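PDB 6GMM: adhesin LabA from Helicobacter pylori, which probably binds LacdiNAc-type glycans as a lectin and so lets the bacterium attach to the gastric mucosa. Local coordinates for residues A[64-69]-A[193-198]; A[70-75]-A[316-321]; A[197-202]-A[243-248]. All coordinates share one frame; numbering follows the deposited sequence.

Overall arrangement
The three contacts lie close together in one helical part of the chain. The centres of contacts 1 and 3 are about 7 Å apart. Contact 2 is centred about 13 Å from contact 1 and about 14 Å from contact 3. Contacts 1 and 2 use consecutive parts of helix 57-76. Contacts 1 and 3 use helix 188-205 and share Thr-197 and Ile-198. Along the chain, contact 3 is nested inside the loop closed by contact 2, and contacts 1 and 2 cross. Leu-72 packs on Ile-199, Leu-202 and Ile-245, which ties contact 2 to contact 3. Helices distant in sequence are gathered into one largely apolar core, which reaches the surface at contact 3.

Contact 1 (A[64-69]-A[193-198]); sequences LALNAA and EQASTI
Ala-69 and Ala-195 meet methyl to methyl in a buried helix-helix contact between helix 57-76 and helix 188-205. The two CB atoms, Ala-69 CB and Ala-195 CB, are 3.7 Å apart. Both CB bonds point toward the opposing helix. Having no longer side chain, the two residues let the backbones come near, with Ala-69 CA 5.4 Å from Ala-195 CA. The axes of the two short segments approach to 9.3 Å. They run in roughly the same direction, at 31° to each other.

Two larger side chains flank this alanine pair. On helix 57-76, Leu-66 reaches in with one branch, and its CD2 lies 4.0 Å from Ala-195 CB. The Ala-195 methyl is therefore touched by both Leu-66 and Ala-69. On helix 188-205, Ile-198 lies one turn further on. Its CG2 is anti to the backbone N, as CG1 has chi1 -67°, and this methyl comes 3.8 Å from the backbone Ala-69 O. That contact is van der Waals in kind.

All four touching residues are buried. Helix 239-264 adds Ile-249, which packs on Ala-195, and helix 128-145 adds Ile-141, which packs on Ile-198. Leu-66 also packs on Leu-191 and Leu-192 of helix 188-205, and Ala-69 on Ile-199. Near-parallel helices meeting through an alanine pair in a buried interface are side-by-side packing within a helical bundle. Here it is consistent with the helical core of a SabA-type extracellular adhesion domain.

Contact 2 (A[70-75]-A[316-321]); sequences AGLWQV and AEFVKD
Val-75 and Phe-318 make the closest contact between 70-75 and 316-321. Val-75 CG1 lies 3.7 Å from Phe-318 CZ, the far end of the ring. It is also 4.1 Å from Phe-318 CE1. The two side chains come from opposite directions. Leu-72, one turn earlier, adds a looser touch, with its CD1 4.3 Å from Phe-318 CZ. All three residues are buried, and the contact is wholly apolar.

The reach of the phenylalanine makes this possible, because the backbones stay apart: Val-75 CA is 10.0 Å from Phe-318 CA. Phe-318 holds its ring carbon CG anti to the backbone N (chi1 -179°), and the ring extends across to helix 57-76. Val-75 CG1 sits between its own N and carbonyl carbon (chi1 88°), and this methyl meets the ring.

Further out, Leu-323, two residues beyond 316-321 on the same helix, packs on both Val-75 and Phe-318, and the backbone Val-75 O is hydrogen-bonded to Trp-223 NE1. Through Val-75, Leu-72 and Phe-318, helix 316-323 lies against the C-terminal end of helix 57-76, with Ile-226 of a loop and Glu-241 of helix 239-264 also touching Phe-318. Leu-72 packs further on Ile-199 and Leu-202 of helix 188-205 and on Ile-242 and Ile-245 of helix 239-264.

Contact 3 (A[197-202]-A[243-248]); sequences TIITTL and SAIQDM
Ile-199 meets Ile-245 and Gln-246, and Thr-200 adds a touch at the margin. The segments 197-202 and 243-248 run in broadly opposite directions, at 141°, with axes 10.2 Å apart at the closest. Ile-199 is the residue of 197-202 that is most covered by the other segment.

Ile-245 is the first residue of 243-248 to touch 197-202. Its CB bond points toward the facing helix. The two isoleucine side chains lie roughly perpendicular. Ile-245 CG2 is 3.8 Å from both Ile-199 CG1 and Ile-199 CD1.

Gln-246 follows. Its chain is bent at chi2 (-81°), and the amide end is laid alongside Ile-199. Gln-246 CD is 3.6 Å from Ile-199 CG2, and Gln-246 NE2 is 3.7 Å from Ile-199 CB. The two side chains run antiparallel, one beside the other. The amide oxygen Gln-246 OE1 comes 3.4 Å from Thr-200 OG1, but that hydroxyl is hydrogen-bonded to Ser-196 O, one turn back on its own helix. Thr-200 is exposed, which places this margin near solvent.

Within 197-202, Thr-197 O is gripped twice. Thr-201 OG1 donates to Thr-197 O at 2.6 Å, and Thr-201 N reaches it from the opposite face of the carbonyl plane.

Asp-247 turns elsewhere to a salt bridge with Arg-313, and helix 287-311 borders helix 239-264 where Met-248 touches Val-307 and Phe-311. Thr-201 packs on Asn-130, Lys-133 and Ile-134, so helix 188-205 has helix 128-145 as another neighbour. Helix 57-76 adjoins helix 239-264 as well, with Met-248 packing on Leu-64 and Ala-68.

Contact 1 (A[64-69]-A[193-198])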
ATOM      1  N   LEU A  64      -5.727  -7.472  -4.024  1.00 19.77           N
ATOM      2  CA  LEU A  64      -6.953  -6.680  -4.205  1.00 18.70           C
ATOM      3  C   LEU A  64      -6.878  -5.822  -5.425  1.00 20.56           C
ATOM      4  O   LEU A  64      -7.868  -5.738  -6.119  1.00 22.50           O
ATOM      5  CB  LEU A  64      -7.283  -5.817  -2.963  1.00 18.59           C
ATOM      6  CG  LEU A  64      -8.685  -5.158  -2.935  1.00 20.53           C
ATOM      7  CD1 LEU A  64      -9.776  -6.170  -3.105  1.00 19.93           C
ATOM      8  CD2 LEU A  64      -8.882  -4.328  -1.646  1.00 21.58           C
ATOM      9  N   ALA A  65      -5.731  -5.195  -5.714  1.00 17.11           N
ATOM     10  CA  ALA A  65      -5.605  -4.381  -6.932  1.00 16.90           C
ATOM     11  C   ALA A  65      -5.846  -5.243  -8.162  1.00 22.61           C
ATOM     12  O   ALA A  65      -6.595  -4.817  -9.036  1.00 23.74           O
ATOM     13  CB  ALA A  65      -4.229  -3.718  -7.012  1.00 16.82           C
ATOM     14  N   LEU A  66      -5.303  -6.488  -8.196  1.00 19.40           N
ATOM     15  CA  LEU A  66      -5.476  -7.378  -9.372  1.00 18.62           C
ATOM     16  C   LEU A  66      -6.929  -7.842  -9.553  1.00 24.05           C
ATOM     17  O   LEU A  66      -7.520  -7.625 -10.621  1.00 26.66           O
ATOM     18  CB  LEU A  66      -4.499  -8.573  -9.315  1.00 17.91           C
ATOM     19  CG  LEU A  66      -3.009  -8.243  -9.186  1.00 19.66           C
ATOM     20  CD1 LEU A  66      -2.194  -9.495  -9.052  1.00 19.21           C
ATOM     21  CD2 LEU A  66      -2.498  -7.389 -10.350  1.00 21.68           C
ATOM     22  N   ASN A  67      -7.522  -8.426  -8.497  1.00 19.47           N
ATOM     23  CA  ASN A  67      -8.917  -8.864  -8.490  1.00 18.60           C
ATOM     24  C   ASN A  67      -9.825  -7.687  -8.801  1.00 20.33           C
ATOM     25  O   ASN A  67     -10.817  -7.848  -9.502  1.00 20.76           O
ATOM     26  CB  ASN A  67      -9.285  -9.441  -7.133  1.00 18.34           C
ATOM     27  CG  ASN A  67      -8.683 -10.799  -6.870  1.00 39.30           C
ATOM     28  OD1 ASN A  67      -8.600 -11.655  -7.753  1.00 28.33           O
ATOM     29  ND2 ASN A  67      -8.255 -11.034  -5.643  1.00 27.83           N
ATOM     30  N   ALA A  68      -9.511  -6.501  -8.306  1.00 17.64           N
ATOM     31  CA  ALA A  68     -10.395  -5.383  -8.637  1.00 17.69           C
ATOM     32  C   ALA A  68     -10.243  -4.938 -10.099  1.00 18.61           C
ATOM     33  O   ALA A  68     -11.245  -4.552 -10.706  1.00 18.43           O
ATOM     34  CB  ALA A  68     -10.218  -4.229  -7.665  1.00 17.66           C
ATOM     35  N   ALA A  69      -9.037  -5.075 -10.702  1.00 17.09           N
ATOM     36  CA  ALA A  69      -8.900  -4.684 -12.117  1.00 17.14           C
ATOM     37  C   ALA A  69      -9.587  -5.708 -13.032  1.00 23.37           C
ATOM     38  O   ALA A  69     -10.365  -5.316 -13.902  1.00 22.85           O
ATOM     39  CB  ALA A  69      -7.450  -4.504 -12.501  1.00 17.17           C
ATOM     40  N   GLU A 193       1.203  -4.022 -13.857  1.00 19.43           N
ATOM     41  CA  GLU A 193       1.256  -3.351 -15.149  1.00 19.91           C
ATOM     42  C   GLU A 193       0.068  -3.836 -16.005  1.00 21.28           C
ATOM     43  O   GLU A 193      -0.618  -3.015 -16.644  1.00 18.70           O
ATOM     44  CB  GLU A 193       2.608  -3.596 -15.853  1.00 22.14           C
ATOM     45  CG  GLU A 193       2.665  -3.089 -17.297  1.00 41.00           C
ATOM     46  CD  GLU A 193       2.342  -1.618 -17.522  1.00 82.47           C
ATOM     47  OE1 GLU A 193       2.840  -0.768 -16.747  1.00 87.56           O
ATOM     48  OE2 GLU A 193       1.598  -1.314 -18.484  1.00 81.41           O
ATOM     49  N   GLN A 194      -0.205  -5.177 -15.959  1.00 18.38           N
ATOM     50  CA  GLN A 194      -1.311  -5.811 -16.673  1.00 17.86           C
ATOM     51  C   GLN A 194      -2.606  -5.182 -16.187  1.00 21.71           C
ATOM     52  O   GLN A 194      -3.438  -4.790 -17.001  1.00 23.30           O
ATOM     53  CB  GLN A 194      -1.353  -7.335 -16.429  1.00 18.57           C
ATOM     54  CG  GLN A 194      -0.216  -8.160 -17.037  1.00 17.94           C
ATOM     55  CD  GLN A 194       0.409  -7.525 -18.248  1.00 35.47           C
ATOM     56  OE1 GLN A 194      -0.233  -7.292 -19.283  1.00 30.92           O
ATOM     57  NE2 GLN A 194       1.683  -7.220 -18.128  1.00 24.68           N
ATOM     58  N   ALA A 195      -2.735  -5.011 -14.864  1.00 17.73           N
ATOM     59  CA  ALA A 195      -3.915  -4.418 -14.242  1.00 16.96           C
ATOM     60  C   ALA A 195      -4.067  -2.975 -14.731  1.00 20.35           C
ATOM     61  O   ALA A 195      -5.191  -2.525 -14.925  1.00 19.22           O
ATOM     62  CB  ALA A 195      -3.760  -4.439 -12.733  1.00 16.77           C
ATOM     63  N   SER A 196      -2.938  -2.249 -14.932  1.00 17.41           N
ATOM     64  CA  SER A 196      -2.999  -0.849 -15.373  1.00 17.72           C
ATOM     65  C   SER A 196      -3.419  -0.749 -16.807  1.00 26.16           C
ATOM     66  O   SER A 196      -4.158   0.164 -17.155  1.00 28.96           O
ATOM     67  CB  SER A 196      -1.675  -0.129 -15.145  1.00 19.73           C
ATOM     68  OG  SER A 196      -1.826   1.255 -15.414  1.00 27.47           O
ATOM     69  N   THR A 197      -2.989  -1.718 -17.646  1.00 22.09           N
ATOM     70  CA  THR A 197      -3.354  -1.785 -19.052  1.00 20.43           C
ATOM     71  C   THR A 197      -4.861  -1.915 -19.192  1.00 22.39           C
ATOM     72  O   THR A 197      -5.446  -1.221 -20.037  1.00 22.59           O
ATOM     73  CB  THR A 197      -2.611  -2.922 -19.747  1.00 24.85           C
ATOM     74  OG1 THR A 197      -1.223  -2.597 -19.773  1.00 27.25           O
ATOM     75  CG2 THR A 197      -3.108  -3.159 -21.189  1.00 18.62           C
ATOM     76  N   ILE A 198      -5.491  -2.810 -18.408  1.00 17.50           N
ATOM     77  CA  ILE A 198      -6.945  -2.993 -18.437  1.00 17.51           C
ATOM     78  C   ILE A 198      -7.663  -1.650 -18.235  1.00 21.12           C
ATOM     79  O   ILE A 198      -8.334  -1.212 -19.138  1.00 21.43           O
ATOM     80  CB  ILE A 198      -7.417  -4.027 -17.383  1.00 18.77           C
ATOM     81  CG1 ILE A 198      -6.925  -5.459 -17.724  1.00 18.44           C
ATOM     82  CG2 ILE A 198      -8.955  -3.962 -17.218  1.00 17.56           C
ATOM     83  CD1 ILE A 198      -7.173  -6.472 -16.619  1.00 17.39           C
TER

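Contact 2 (A[70-75]-A[316-321])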
ATOM      1  N   ALA A  70      -9.355  -7.022 -12.785  1.00 21.00           N
ATOM      2  CA  ALA A  70      -9.970  -8.114 -13.533  1.00 19.91           C
ATOM      3  C   ALA A  70     -11.489  -8.115 -13.318  1.00 25.01           C
ATOM      4  O   ALA A  70     -12.242  -8.310 -14.268  1.00 29.55           O
ATOM      5  CB  ALA A  70      -9.372  -9.453 -13.114  1.00 20.06           C
ATOM      6  N   GLY A  71     -11.919  -7.895 -12.092  1.00 21.02           N
ATOM      7  CA  GLY A  71     -13.334  -7.854 -11.732  1.00 21.77           C
ATOM      8  C   GLY A  71     -14.120  -6.773 -12.460  1.00 22.37           C
ATOM      9  O   GLY A  71     -15.241  -7.042 -12.890  1.00 21.22           O
ATOM     10  N   LEU A  72     -13.557  -5.531 -12.610  1.00 18.86           N
ATOM     11  CA  LEU A  72     -14.280  -4.464 -13.325  1.00 18.81           C
ATOM     12  C   LEU A  72     -14.531  -4.949 -14.755  1.00 21.36           C
ATOM     13  O   LEU A  72     -15.675  -4.968 -15.190  1.00 20.44           O
ATOM     14  CB  LEU A  72     -13.570  -3.092 -13.314  1.00 18.60           C
ATOM     15  CG  LEU A  72     -14.354  -1.888 -13.934  1.00 22.18           C
ATOM     16  CD1 LEU A  72     -15.496  -1.437 -13.037  1.00 24.48           C
ATOM     17  CD2 LEU A  72     -13.435  -0.683 -14.188  1.00 20.32           C
ATOM     18  N   TRP A  73     -13.465  -5.439 -15.423  1.00 19.39           N
ATOM     19  CA  TRP A  73     -13.515  -5.955 -16.772  1.00 20.13           C
ATOM     20  C   TRP A  73     -14.516  -7.083 -16.877  1.00 23.14           C
ATOM     21  O   TRP A  73     -15.348  -7.035 -17.774  1.00 24.58           O
ATOM     22  CB  TRP A  73     -12.127  -6.408 -17.222  1.00 20.04           C
ATOM     23  CG  TRP A  73     -12.090  -7.015 -18.599  1.00 21.55           C
ATOM     24  CD1 TRP A  73     -11.737  -8.291 -18.920  1.00 24.32           C
ATOM     25  CD2 TRP A  73     -12.454  -6.377 -19.836  1.00 21.92           C
ATOM     26  NE1 TRP A  73     -11.794  -8.471 -20.282  1.00 22.27           N
ATOM     27  CE2 TRP A  73     -12.231  -7.314 -20.868  1.00 24.23           C
ATOM     28  CE3 TRP A  73     -12.850  -5.070 -20.182  1.00 23.82           C
ATOM     29  CZ2 TRP A  73     -12.471  -7.015 -22.217  1.00 23.89           C
ATOM     30  CZ3 TRP A  73     -13.074  -4.773 -21.516  1.00 25.56           C
ATOM     31  CH2 TRP A  73     -12.913  -5.747 -22.515  1.00 25.54           C
ATOM     32  N   GLN A  74     -14.493  -8.056 -15.949  1.00 18.99           N
ATOM     33  CA  GLN A  74     -15.464  -9.153 -15.981  1.00 19.49           C
ATOM     34  C   GLN A  74     -16.901  -8.693 -15.797  1.00 24.26           C
ATOM     35  O   GLN A  74     -17.791  -9.257 -16.419  1.00 26.05           O
ATOM     36  CB  GLN A  74     -15.172 -10.224 -14.931  1.00 19.85           C
ATOM     37  CG  GLN A  74     -13.994 -11.117 -15.278  1.00 20.09           C
ATOM     38  CD  GLN A  74     -13.467 -11.874 -14.077  1.00 28.50           C
ATOM     39  OE1 GLN A  74     -13.859 -11.653 -12.934  1.00 19.34           O
ATOM     40  NE2 GLN A  74     -12.581 -12.818 -14.310  1.00 19.55           N
ATOM     41  N   VAL A  75     -17.143  -7.736 -14.924  1.00 21.06           N
ATOM     42  CA  VAL A  75     -18.511  -7.325 -14.635  1.00 22.66           C
ATOM     43  C   VAL A  75     -19.115  -6.373 -15.697  1.00 28.65           C
ATOM     44  O   VAL A  75     -20.348  -6.303 -15.777  1.00 28.77           O
ATOM     45  CB  VAL A  75     -18.660  -6.775 -13.185  1.00 25.91           C
ATOM     46  CG1 VAL A  75     -18.375  -5.279 -13.109  1.00 24.86           C
ATOM     47  CG2 VAL A  75     -20.038  -7.107 -12.618  1.00 27.09           C
ATOM     48  N   ALA A 316     -20.595  -0.111  -1.511  1.00 35.66           N
ATOM     49  CA  ALA A 316     -20.817  -1.452  -0.982  1.00 35.64           C
ATOM     50  C   ALA A 316     -21.775  -2.329  -1.820  1.00 37.29           C
ATOM     51  O   ALA A 316     -21.489  -3.514  -1.961  1.00 36.82           O
ATOM     52  CB  ALA A 316     -21.286  -1.369   0.465  1.00 38.02           C
ATOM     53  N   GLU A 317     -22.880  -1.753  -2.384  1.00 32.82           N
ATOM     54  CA  GLU A 317     -23.878  -2.458  -3.210  1.00 33.98           C
ATOM     55  C   GLU A 317     -23.279  -3.000  -4.496  1.00 33.97           C
ATOM     56  O   GLU A 317     -23.742  -4.014  -5.003  1.00 33.69           O
ATOM     57  CB  GLU A 317     -25.110  -1.572  -3.566  1.00 37.20           C
ATOM     58  CG  GLU A 317     -25.725  -0.818  -2.398  1.00 52.85           C
ATOM     59  CD  GLU A 317     -24.913   0.372  -1.907  1.00 78.70           C
ATOM     60  OE1 GLU A 317     -24.769   1.356  -2.669  1.00 70.86           O
ATOM     61  OE2 GLU A 317     -24.377   0.295  -0.776  1.00 77.02           O
ATOM     62  N   PHE A 318     -22.295  -2.291  -5.060  1.00 27.55           N
ATOM     63  CA  PHE A 318     -21.633  -2.720  -6.282  1.00 25.40           C
ATOM     64  C   PHE A 318     -20.699  -3.895  -5.965  1.00 28.62           C
ATOM     65  O   PHE A 318     -20.508  -4.774  -6.794  1.00 28.42           O
ATOM     66  CB  PHE A 318     -20.860  -1.547  -6.930  1.00 24.99           C
ATOM     67  CG  PHE A 318     -20.163  -1.901  -8.225  1.00 23.69           C
ATOM     68  CD1 PHE A 318     -20.892  -2.335  -9.337  1.00 25.21           C
ATOM     69  CD2 PHE A 318     -18.779  -1.839  -8.329  1.00 23.30           C
ATOM     70  CE1 PHE A 318     -20.245  -2.658 -10.527  1.00 24.02           C
ATOM     71  CE2 PHE A 318     -18.133  -2.177  -9.527  1.00 23.82           C
ATOM     72  CZ  PHE A 318     -18.871  -2.571 -10.614  1.00 22.18           C
ATOM     73  N   VAL A 319     -20.121  -3.911  -4.782  1.00 26.51           N
ATOM     74  CA  VAL A 319     -19.224  -5.004  -4.400  1.00 26.27           C
ATOM     75  C   VAL A 319     -20.048  -6.267  -4.104  1.00 35.96           C
ATOM     76  O   VAL A 319     -19.791  -7.293  -4.732  1.00 35.75           O
ATOM     77  CB  VAL A 319     -18.232  -4.641  -3.267  1.00 28.17           C
ATOM     78  CG1 VAL A 319     -17.319  -5.829  -2.933  1.00 26.31           C
ATOM     79  CG2 VAL A 319     -17.392  -3.418  -3.656  1.00 26.75           C
ATOM     80  N   LYS A 320     -21.077  -6.171  -3.221  1.00 35.24           N
ATOM     81  CA  LYS A 320     -21.891  -7.320  -2.840  1.00 36.84           C
ATOM     82  C   LYS A 320     -22.959  -7.729  -3.869  1.00 42.05           C
ATOM     83  O   LYS A 320     -23.130  -8.931  -4.066  1.00 42.42           O
ATOM     84  CB  LYS A 320     -22.522  -7.152  -1.428  1.00 42.37           C
ATOM     85  CG  LYS A 320     -23.564  -6.044  -1.248  1.00 58.82           C
ATOM     86  N   ASP A 321     -23.669  -6.774  -4.511  1.00 38.58           N
ATOM     87  CA  ASP A 321     -24.780  -7.106  -5.407  1.00 39.67           C
ATOM     88  C   ASP A 321     -24.496  -6.980  -6.921  1.00 41.59           C
ATOM     89  O   ASP A 321     -25.415  -7.050  -7.725  1.00 42.25           O
ATOM     90  CB  ASP A 321     -26.025  -6.305  -5.019  1.00 43.85           C
ATOM     91  CG  ASP A 321     -26.495  -6.581  -3.610  1.00 54.96           C
ATOM     92  OD1 ASP A 321     -26.519  -7.766  -3.214  1.00 55.67           O
ATOM     93  OD2 ASP A 321     -26.841  -5.617  -2.906  1.00 64.13           O
TER

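Contact 3 (A[197-202]-A[243-248])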
ATOM      1  N   THR A 197      -2.989  -1.718 -17.646  1.00 22.09           N
ATOM      2  CA  THR A 197      -3.354  -1.785 -19.052  1.00 20.43           C
ATOM      3  C   THR A 197      -4.861  -1.915 -19.192  1.00 22.39           C
ATOM      4  O   THR A 197      -5.446  -1.221 -20.037  1.00 22.59           O
ATOM      5  CB  THR A 197      -2.611  -2.922 -19.747  1.00 24.85           C
ATOM      6  OG1 THR A 197      -1.223  -2.597 -19.773  1.00 27.25           O
ATOM      7  CG2 THR A 197      -3.108  -3.159 -21.189  1.00 18.62           C
ATOM      8  N   ILE A 198      -5.491  -2.810 -18.408  1.00 17.50           N
ATOM      9  CA  ILE A 198      -6.945  -2.993 -18.437  1.00 17.51           C
ATOM     10  C   ILE A 198      -7.663  -1.650 -18.235  1.00 21.12           C
ATOM     11  O   ILE A 198      -8.334  -1.212 -19.138  1.00 21.43           O
ATOM     12  CB  ILE A 198      -7.417  -4.027 -17.383  1.00 18.77           C
ATOM     13  CG1 ILE A 198      -6.925  -5.459 -17.724  1.00 18.44           C
ATOM     14  CG2 ILE A 198      -8.955  -3.962 -17.218  1.00 17.56           C
ATOM     15  CD1 ILE A 198      -7.173  -6.472 -16.619  1.00 17.39           C
ATOM     16  N   ILE A 199      -7.445  -0.986 -17.082  1.00 21.48           N
ATOM     17  CA  ILE A 199      -8.098   0.249 -16.654  1.00 22.33           C
ATOM     18  C   ILE A 199      -7.700   1.433 -17.526  1.00 24.37           C
ATOM     19  O   ILE A 199      -8.586   2.170 -17.967  1.00 22.45           O
ATOM     20  CB  ILE A 199      -7.888   0.519 -15.124  1.00 25.87           C
ATOM     21  CG1 ILE A 199      -8.058  -0.775 -14.272  1.00 26.29           C
ATOM     22  CG2 ILE A 199      -8.815   1.634 -14.613  1.00 26.71           C
ATOM     23  CD1 ILE A 199      -9.525  -1.366 -14.142  1.00 34.10           C
ATOM     24  N   THR A 200      -6.387   1.614 -17.794  1.00 20.13           N
ATOM     25  CA  THR A 200      -5.932   2.725 -18.644  1.00 20.28           C
ATOM     26  C   THR A 200      -6.563   2.624 -20.040  1.00 23.12           C
ATOM     27  O   THR A 200      -7.155   3.620 -20.477  1.00 21.94           O
ATOM     28  CB  THR A 200      -4.406   2.857 -18.651  1.00 27.96           C
ATOM     29  OG1 THR A 200      -3.970   2.894 -17.284  1.00 32.75           O
ATOM     30  CG2 THR A 200      -3.938   4.121 -19.347  1.00 22.67           C
ATOM     31  N   THR A 201      -6.511   1.402 -20.695  1.00 20.38           N
ATOM     32  CA  THR A 201      -7.097   1.209 -22.039  1.00 21.31           C
ATOM     33  C   THR A 201      -8.612   1.440 -22.004  1.00 26.90           C
ATOM     34  O   THR A 201      -9.126   2.144 -22.876  1.00 28.59           O
ATOM     35  CB  THR A 201      -6.689  -0.133 -22.684  1.00 23.80           C
ATOM     36  OG1 THR A 201      -5.288  -0.377 -22.467  1.00 26.32           O
ATOM     37  CG2 THR A 201      -6.940  -0.145 -24.155  1.00 20.04           C
ATOM     38  N   LEU A 202      -9.309   0.899 -20.972  1.00 22.97           N
ATOM     39  CA  LEU A 202     -10.757   1.069 -20.797  1.00 23.72           C
ATOM     40  C   LEU A 202     -11.117   2.542 -20.698  1.00 28.70           C
ATOM     41  O   LEU A 202     -12.036   3.003 -21.366  1.00 29.35           O
ATOM     42  CB  LEU A 202     -11.219   0.392 -19.496  1.00 24.03           C
ATOM     43  CG  LEU A 202     -12.460  -0.515 -19.501  1.00 30.53           C
ATOM     44  CD1 LEU A 202     -13.017  -0.666 -18.096  1.00 31.32           C
ATOM     45  CD2 LEU A 202     -13.579  -0.042 -20.466  1.00 36.33           C
ATOM     46  N   SER A 243     -11.362   5.426 -11.103  1.00 24.40           N
ATOM     47  CA  SER A 243     -10.466   6.247 -10.302  1.00 24.38           C
ATOM     48  C   SER A 243      -9.919   5.478  -9.086  1.00 25.60           C
ATOM     49  O   SER A 243      -8.691   5.421  -8.909  1.00 22.19           O
ATOM     50  CB  SER A 243     -11.125   7.562  -9.894  1.00 29.71           C
ATOM     51  OG  SER A 243     -10.196   8.395  -9.213  1.00 41.56           O
ATOM     52  N   ALA A 244     -10.827   4.821  -8.314  1.00 21.14           N
ATOM     53  CA  ALA A 244     -10.467   4.038  -7.128  1.00 19.88           C
ATOM     54  C   ALA A 244      -9.503   2.930  -7.493  1.00 22.36           C
ATOM     55  O   ALA A 244      -8.559   2.686  -6.760  1.00 22.75           O
ATOM     56  CB  ALA A 244     -11.711   3.442  -6.502  1.00 20.65           C
ATOM     57  N   ILE A 245      -9.709   2.289  -8.637  1.00 18.13           N
ATOM     58  CA  ILE A 245      -8.864   1.166  -9.023  1.00 17.66           C
ATOM     59  C   ILE A 245      -7.487   1.635  -9.463  1.00 19.62           C
ATOM     60  O   ILE A 245      -6.495   0.988  -9.124  1.00 17.47           O
ATOM     61  CB  ILE A 245      -9.564   0.239 -10.058  1.00 19.35           C
ATOM     62  CG1 ILE A 245     -10.882  -0.354  -9.456  1.00 19.47           C
ATOM     63  CG2 ILE A 245      -8.594  -0.871 -10.489  1.00 18.68           C
ATOM     64  CD1 ILE A 245     -11.787  -1.192 -10.477  1.00 18.34           C
ATOM     65  N   GLN A 246      -7.421   2.758 -10.198  1.00 19.12           N
ATOM     66  CA  GLN A 246      -6.148   3.345 -10.649  1.00 19.71           C
ATOM     67  C   GLN A 246      -5.247   3.667  -9.485  1.00 24.56           C
ATOM     68  O   GLN A 246      -4.060   3.330  -9.532  1.00 26.90           O
ATOM     69  CB  GLN A 246      -6.381   4.606 -11.497  1.00 21.45           C
ATOM     70  CG  GLN A 246      -6.990   4.279 -12.879  1.00 20.93           C
ATOM     71  CD  GLN A 246      -5.979   3.820 -13.910  1.00 41.44           C
ATOM     72  OE1 GLN A 246      -5.866   4.438 -14.981  1.00 32.01           O
ATOM     73  NE2 GLN A 246      -5.289   2.669 -13.666  1.00 29.49           N
ATOM     74  N   ASP A 247      -5.815   4.262  -8.413  1.00 19.85           N
ATOM     75  CA  ASP A 247      -5.073   4.624  -7.196  1.00 18.84           C
ATOM     76  C   ASP A 247      -4.650   3.342  -6.436  1.00 24.26           C
ATOM     77  O   ASP A 247      -3.552   3.287  -5.880  1.00 24.10           O
ATOM     78  CB  ASP A 247      -5.970   5.492  -6.322  1.00 21.01           C
ATOM     79  CG  ASP A 247      -6.218   6.902  -6.839  1.00 32.54           C
ATOM     80  OD1 ASP A 247      -5.311   7.468  -7.512  1.00 31.25           O
ATOM     81  OD2 ASP A 247      -7.254   7.495  -6.459  1.00 39.10           O
ATOM     82  N   MET A 248      -5.515   2.296  -6.442  1.00 21.22           N
ATOM     83  CA  MET A 248      -5.228   1.002  -5.818  1.00 20.62           C
ATOM     84  C   MET A 248      -3.960   0.409  -6.465  1.00 24.61           C
ATOM     85  O   MET A 248      -3.051  -0.021  -5.769  1.00 23.54           O
ATOM     86  CB  MET A 248      -6.400   0.046  -6.038  1.00 22.34           C
ATOM     87  CG  MET A 248      -7.497   0.181  -5.018  1.00 27.07           C
ATOM     88  SD  MET A 248      -8.881  -0.912  -5.394  1.00 32.13           S
ATOM     89  CE  MET A 248      -8.211  -2.426  -4.870  1.00 29.71           C
TER